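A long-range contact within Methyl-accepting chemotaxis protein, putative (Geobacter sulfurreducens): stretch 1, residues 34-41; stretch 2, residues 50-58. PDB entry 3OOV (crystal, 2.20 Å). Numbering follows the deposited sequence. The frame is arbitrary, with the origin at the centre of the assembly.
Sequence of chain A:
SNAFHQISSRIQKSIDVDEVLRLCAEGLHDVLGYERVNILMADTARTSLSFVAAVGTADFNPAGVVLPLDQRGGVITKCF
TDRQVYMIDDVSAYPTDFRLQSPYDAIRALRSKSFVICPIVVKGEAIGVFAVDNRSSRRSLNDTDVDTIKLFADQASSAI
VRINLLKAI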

# COMPACT_ATOMS: atom_id res chain seq x y z
N TYR A 34 -13.07 12.30 9.78
CA TYR A 34 -11.55 12.30 9.86
C TYR A 34 -11.10 13.63 10.35
O TYR A 34 -11.55 14.67 9.86
CB TYR A 34 -10.87 11.99 8.52
CG TYR A 34 -11.21 10.59 8.14
CD1 TYR A 34 -10.62 9.54 8.82
CD2 TYR A 34 -12.26 10.31 7.26
CE1 TYR A 34 -10.96 8.25 8.58
CE2 TYR A 34 -12.63 9.00 6.99
CZ TYR A 34 -11.92 7.96 7.65
OH TYR A 34 -12.23 6.61 7.45
N GLU A 35 -10.17 13.61 11.28
CA GLU A 35 -9.84 14.78 12.06
C GLU A 35 -8.94 15.78 11.25
O GLU A 35 -9.17 16.96 11.31
CB GLU A 35 -9.07 14.25 13.29
CG GLU A 35 -8.86 15.29 14.33
CD GLU A 35 -7.61 15.03 15.26
OE1 GLU A 35 -7.54 13.86 15.80
OE2 GLU A 35 -6.75 16.03 15.44
N ARG A 36 -7.92 15.29 10.54
CA ARG A 36 -7.03 16.12 9.75
C ARG A 36 -6.96 15.56 8.33
O ARG A 36 -6.71 14.37 8.14
CB ARG A 36 -5.63 16.11 10.36
CG ARG A 36 -5.61 16.27 11.81
CD ARG A 36 -5.52 17.70 12.28
NE ARG A 36 -5.39 17.76 13.74
CZ ARG A 36 -4.59 18.61 14.41
NH1 ARG A 36 -3.79 19.48 13.77
NH2 ARG A 36 -4.55 18.59 15.75
N VAL A 37 -7.25 16.41 7.35
CA VAL A 37 -7.28 16.01 5.96
C VAL A 37 -6.48 17.06 5.22
O VAL A 37 -6.86 18.25 5.17
CB VAL A 37 -8.69 15.88 5.36
CG1 VAL A 37 -8.62 15.50 3.85
CG2 VAL A 37 -9.48 14.80 6.16
N ASN A 38 -5.35 16.59 4.72
CA ASN A 38 -4.38 17.44 4.05
C ASN A 38 -4.29 17.02 2.58
O ASN A 38 -4.25 15.80 2.25
CB ASN A 38 -3.01 17.43 4.76
CG ASN A 38 -3.12 17.89 6.22
OD1 ASN A 38 -3.54 19.04 6.50
ND2 ASN A 38 -2.79 16.98 7.16
N ILE A 39 -4.37 17.99 1.69
CA ILE A 39 -4.25 17.68 0.26
C ILE A 39 -3.19 18.56 -0.40
O ILE A 39 -3.25 19.78 -0.31
CB ILE A 39 -5.58 17.80 -0.49
CG1 ILE A 39 -6.65 16.99 0.19
CG2 ILE A 39 -5.42 17.38 -2.03
CD1 ILE A 39 -8.10 17.26 -0.42
N LEU A 40 -2.20 17.93 -1.02
CA LEU A 40 -1.06 18.60 -1.63
C LEU A 40 -0.99 18.18 -3.08
O LEU A 40 -1.20 16.99 -3.38
CB LEU A 40 0.24 18.24 -0.93
CG LEU A 40 0.19 18.60 0.59
CD1 LEU A 40 -0.14 17.35 1.41
CD2 LEU A 40 1.49 19.22 1.14
N MSE A 41 -0.73 19.16 -3.97
CA MSE A 41 -0.69 18.95 -5.44
C MSE A 41 0.70 19.25 -6.00
O MSE A 41 1.33 20.27 -5.61
CB MSE A 41 -1.75 19.84 -6.09
CG MSE A 41 -3.16 19.40 -5.64
SE MSE A 41 -3.68 17.62 -6.42
CE MSE A 41 -3.70 18.20 -8.23
N SER A 50 2.43 21.79 -3.71
CA SER A 50 1.88 22.91 -3.06
C SER A 50 0.68 22.47 -2.15
O SER A 50 -0.04 21.50 -2.41
CB SER A 50 1.59 24.03 -4.06
OG SER A 50 0.45 23.72 -4.78
N PHE A 51 0.58 23.11 -1.00
CA PHE A 51 -0.37 22.68 0.00
C PHE A 51 -1.70 23.36 -0.34
O PHE A 51 -1.80 24.55 -0.22
CB PHE A 51 0.18 23.09 1.36
CG PHE A 51 -0.27 22.21 2.56
CD1 PHE A 51 0.59 22.01 3.64
CD2 PHE A 51 -1.56 21.66 2.63
CE1 PHE A 51 0.21 21.21 4.76
CE2 PHE A 51 -1.95 20.87 3.74
CZ PHE A 51 -1.12 20.69 4.81
N VAL A 52 -2.70 22.62 -0.77
CA VAL A 52 -3.95 23.17 -1.32
C VAL A 52 -5.13 23.21 -0.32
O VAL A 52 -5.88 24.22 -0.25
CB VAL A 52 -4.36 22.39 -2.62
CG1 VAL A 52 -5.76 22.85 -3.12
CG2 VAL A 52 -3.31 22.61 -3.70
N ALA A 53 -5.29 22.13 0.44
CA ALA A 53 -6.34 22.03 1.45
C ALA A 53 -5.79 21.42 2.72
O ALA A 53 -4.94 20.53 2.70
CB ALA A 53 -7.55 21.25 0.93
N ALA A 54 -6.25 21.98 3.85
CA ALA A 54 -5.92 21.52 5.20
C ALA A 54 -7.18 21.74 5.97
O ALA A 54 -7.63 22.87 6.15
CB ALA A 54 -4.81 22.29 5.80
N VAL A 55 -7.84 20.68 6.32
CA VAL A 55 -8.98 20.81 7.18
C VAL A 55 -8.57 20.16 8.53
O VAL A 55 -7.75 19.18 8.58
CB VAL A 55 -10.21 20.21 6.45
CG1 VAL A 55 -11.38 20.21 7.29
CG2 VAL A 55 -10.55 21.10 5.24
N GLY A 56 -9.05 20.73 9.62
CA GLY A 56 -8.85 20.17 10.96
C GLY A 56 -7.64 20.71 11.70
O GLY A 56 -7.47 20.41 12.90
N THR A 57 -6.79 21.47 11.02
CA THR A 57 -5.63 22.06 11.69
C THR A 57 -5.98 23.52 11.90
O THR A 57 -6.16 24.27 10.92
CB THR A 57 -4.30 21.88 10.89
OG1 THR A 57 -3.97 20.48 10.87
CG2 THR A 57 -3.14 22.63 11.60
N ALA A 58 -6.12 23.91 13.18
CA ALA A 58 -6.52 25.31 13.50
C ALA A 58 -5.38 26.28 13.23
O ALA A 58 -4.20 25.91 13.38
CB ALA A 58 -7.07 25.47 15.06
O HOH W 1 -5.01 19.42 8.64

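Strands 36-41 and 50-55 pair antiparallel, and seven of the eight direct hydrogen bonds between the stretches are backbone to backbone. Val-37 and Val-55 satisfy each other twice: Val-37 N donates to Val-55 O at 3.1 Å, and Val-55 N donates to Val-37 O at 2.9 Å. Met-41 and Ser-50 do the same, with Met-41 N to Ser-50 O at 2.9 Å and Ser-50 N to Met-41 O at 2.7 Å.

Between these pairs lies a beta bulge. Ile-39 N donates to Ala-53 O at 2.8 Å. Ile-39 O accepts two bonds, from Val-52 N at 2.9 Å and from Ala-53 N at 3.2 Å. The extra residue therefore leaves neither amide unpaired.

Val-55 O also accepts from a water, 2.8 Å from the water oxygen. The same water donates to Asn-38 OD1 at 2.6 Å and accepts from Thr-57 OG1 at 2.7 Å, so it links both stretches. Asn-38 ND2 is bonded elsewhere in the structure.

Thr-57 OG1 in turn accepts from Arg-36 NH1 at 3.1 Å. Arg-36 NE is turned to its neighbour instead, forming a salt bridge with Glu-35 OE2 at 2.8 Å.

Apolar packing adds to the pairing. Leu-40 CD2 sits over the face of the Phe-51 ring, 3.7 Å from Phe-51 CG.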